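Local coordinates for protein putative peptidyl-prolyl cis-trans isomerase Cbf2 (Campylobacter jejuni, PDB 3RFW) that probably catalyses cis-trans isomerisation of peptidyl-prolyl bonds and is a SurA-like chaperone and virulence factor, at residues Glu18-Met23 / Lys38-Gln43. Sequence-based numbering, arbitrary orientation.
Sequences EFFAPM and KALIQQ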
loop_
_atom_site.group_PDB
_atom_site.type_symbol
_atom_site.label_atom_id
_atom_site.label_comp_id
_atom_site.label_asym_id
_atom_site.label_seq_id
_atom_site.Cartn_x
_atom_site.Cartn_y
_atom_site.Cartn_z
ATOM N N GLU A 18 28.763 -1.356 16.227
ATOM C CA GLU A 18 28.781 -0.660 14.947
ATOM C C GLU A 18 28.069 -1.429 13.857
ATOM O O GLU A 18 27.412 -0.829 12.985
ATOM C CB GLU A 18 30.209 -0.310 14.508
ATOM C CG GLU A 18 30.957 0.530 15.543
ATOM C CD GLU A 18 32.024 1.450 14.938
ATOM O OE1 GLU A 18 31.644 2.574 14.520
ATOM O OE2 GLU A 18 33.241 1.095 14.991
ATOM N N PHE A 19 28.202 -2.756 13.877
ATOM C CA PHE A 19 27.498 -3.564 12.874
ATOM C C PHE A 19 25.971 -3.393 13.011
ATOM O O PHE A 19 25.275 -3.381 12.013
ATOM C CB PHE A 19 27.887 -5.046 12.972
ATOM C CG PHE A 19 27.244 -5.918 11.928
ATOM C CD1 PHE A 19 27.707 -5.915 10.612
ATOM C CD2 PHE A 19 26.184 -6.762 12.264
ATOM C CE1 PHE A 19 27.085 -6.673 9.630
ATOM C CE2 PHE A 19 25.636 -7.618 11.320
ATOM C CZ PHE A 19 26.060 -7.558 9.979
ATOM N N PHE A 20 25.456 -3.313 14.241
ATOM C CA PHE A 20 24.001 -3.311 14.433
ATOM C C PHE A 20 23.378 -1.913 14.600
ATOM O O PHE A 20 22.160 -1.775 14.661
ATOM C CB PHE A 20 23.584 -4.213 15.601
ATOM C CG PHE A 20 23.707 -5.667 15.306
ATOM C CD1 PHE A 20 22.862 -6.273 14.392
ATOM C CD2 PHE A 20 24.707 -6.409 15.888
ATOM C CE1 PHE A 20 23.002 -7.615 14.095
ATOM C CE2 PHE A 20 24.853 -7.744 15.599
ATOM C CZ PHE A 20 24.021 -8.348 14.668
ATOM N N ALA A 21 24.216 -0.890 14.718
ATOM C CA ALA A 21 23.736 0.480 14.924
ATOM C C ALA A 21 22.625 0.932 13.941
ATOM O O ALA A 21 21.624 1.475 14.366
ATOM C CB ALA A 21 24.905 1.472 14.950
ATOM N N PRO A 22 22.743 0.591 12.656
ATOM C CA PRO A 22 21.628 0.898 11.749
ATOM C C PRO A 22 20.308 0.300 12.231
ATOM O O PRO A 22 19.300 1.011 12.302
ATOM C CB PRO A 22 22.042 0.240 10.427
ATOM C CG PRO A 22 23.562 0.200 10.497
ATOM C CD PRO A 22 23.902 0.008 11.953
ATOM N N MET A 23 20.323 -0.978 12.585
ATOM C CA MET A 23 19.108 -1.678 13.000
ATOM C C MET A 23 18.606 -1.215 14.364
ATOM O O MET A 23 17.443 -1.398 14.678
ATOM C CB MET A 23 19.317 -3.207 13.013
ATOM C CG MET A 23 18.239 -3.994 13.796
ATOM S SD MET A 23 18.813 -5.436 14.763
ATOM C CE MET A 23 17.762 -5.344 16.220
ATOM N N LYS A 38 23.594 -11.157 23.581
ATOM C CA LYS A 38 24.165 -12.466 23.272
ATOM C C LYS A 38 23.714 -12.945 21.900
ATOM O O LYS A 38 24.508 -13.400 21.091
ATOM C CB LYS A 38 23.762 -13.478 24.359
ATOM C CG LYS A 38 24.047 -14.941 24.017
ATOM C CD LYS A 38 25.547 -15.199 23.888
ATOM N N ALA A 39 22.449 -12.764 21.595
ATOM C CA ALA A 39 21.968 -13.149 20.285
ATOM C C ALA A 39 22.635 -12.330 19.164
ATOM O O ALA A 39 22.887 -12.841 18.067
ATOM C CB ALA A 39 20.487 -12.997 20.223
ATOM N N LEU A 40 22.949 -11.074 19.455
ATOM C CA LEU A 40 23.509 -10.187 18.440
ATOM C C LEU A 40 24.970 -10.531 18.266
ATOM O O LEU A 40 25.447 -10.612 17.145
ATOM C CB LEU A 40 23.346 -8.707 18.823
ATOM C CG LEU A 40 21.889 -8.212 18.767
ATOM C CD1 LEU A 40 21.854 -6.767 19.172
ATOM C CD2 LEU A 40 21.269 -8.359 17.378
ATOM N N ILE A 41 25.641 -10.841 19.367
ATOM C CA ILE A 41 27.005 -11.351 19.290
ATOM C C ILE A 41 27.136 -12.640 18.460
ATOM O O ILE A 41 27.993 -12.719 17.577
ATOM C CB ILE A 41 27.646 -11.497 20.664
ATOM C CG1 ILE A 41 27.601 -10.159 21.405
ATOM C CG2 ILE A 41 29.110 -11.942 20.497
ATOM C CD1 ILE A 41 28.014 -10.247 22.866
ATOM N N GLN A 42 26.220 -13.587 18.660
ATOM C CA GLN A 42 26.177 -14.832 17.867
ATOM C C GLN A 42 26.001 -14.525 16.395
ATOM O O GLN A 42 26.664 -15.099 15.556
ATOM C CB GLN A 42 24.981 -15.721 18.269
ATOM C CG GLN A 42 25.134 -16.484 19.577
ATOM C CD GLN A 42 24.086 -17.594 19.710
ATOM O OE1 GLN A 42 23.409 -17.715 20.739
ATOM N NE2 GLN A 42 23.904 -18.368 18.633
ATOM N N GLN A 43 24.962 -13.762 16.095
ATOM C CA GLN A 43 24.703 -13.348 14.732
ATOM C C GLN A 43 25.948 -12.706 14.064
ATOM O O GLN A 43 26.320 -13.062 12.940
ATOM C CB GLN A 43 23.523 -12.395 14.720
ATOM C CG GLN A 43 23.056 -12.059 13.325
ATOM C CD GLN A 43 21.644 -11.476 13.300
ATOM O OE1 GLN A 43 20.909 -11.500 14.313
ATOM N NE2 GLN A 43 21.251 -10.958 12.139
#
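Phe20 reaches from helix 13-24 to helix 34-56 and turns one face of its ring to a methyl group of Leu40. CD2 of Leu40 sits 3.8 Å from the centroid of the Phe20 ring, only 10° off the ring normal, a CH-pi contact over the middle of the face. The other face is taken by the neighbouring residue: Phe19 CD2 lies 3.5 Å above the plane of the Phe20 ring, which is thus sandwiched between an isobutyl methyl and an aromatic edge atom. The far end of the Phe20 ring runs up against the backbone of helix 34-56, where Phe20 CE2 is 3.3 Å from Leu40 O, placing a ring C-H close to a helical carbonyl. The Leu40 side chain touches one face twice, with CD2 over the middle and CB over the border, 3.7 Å from Phe20 CE2. At the edge, near the ring plane, Gln43 brings up its aliphatic part, CG lying 4.1 Å from Phe20 CZ. Gln43 CG is anti to the backbone N (chi1 -172°), and the chain stays extended beyond it, carrying the amide past the ring with its plane turned 77° from that of the ring. Tyr44 also packs on Phe20 and meets Phe19 edge-to-face, while Leu32, from the connection between the helices, lies against Leu40. This is helix-to-helix packing near the N-terminus, its centre about 33 Å from the centre of the chain. No hydrogen bond links the two segments: Phe20 and Leu40, both buried, join them through dispersion and the hydrophobic effect, with the ring's orientation set by contacts on both faces.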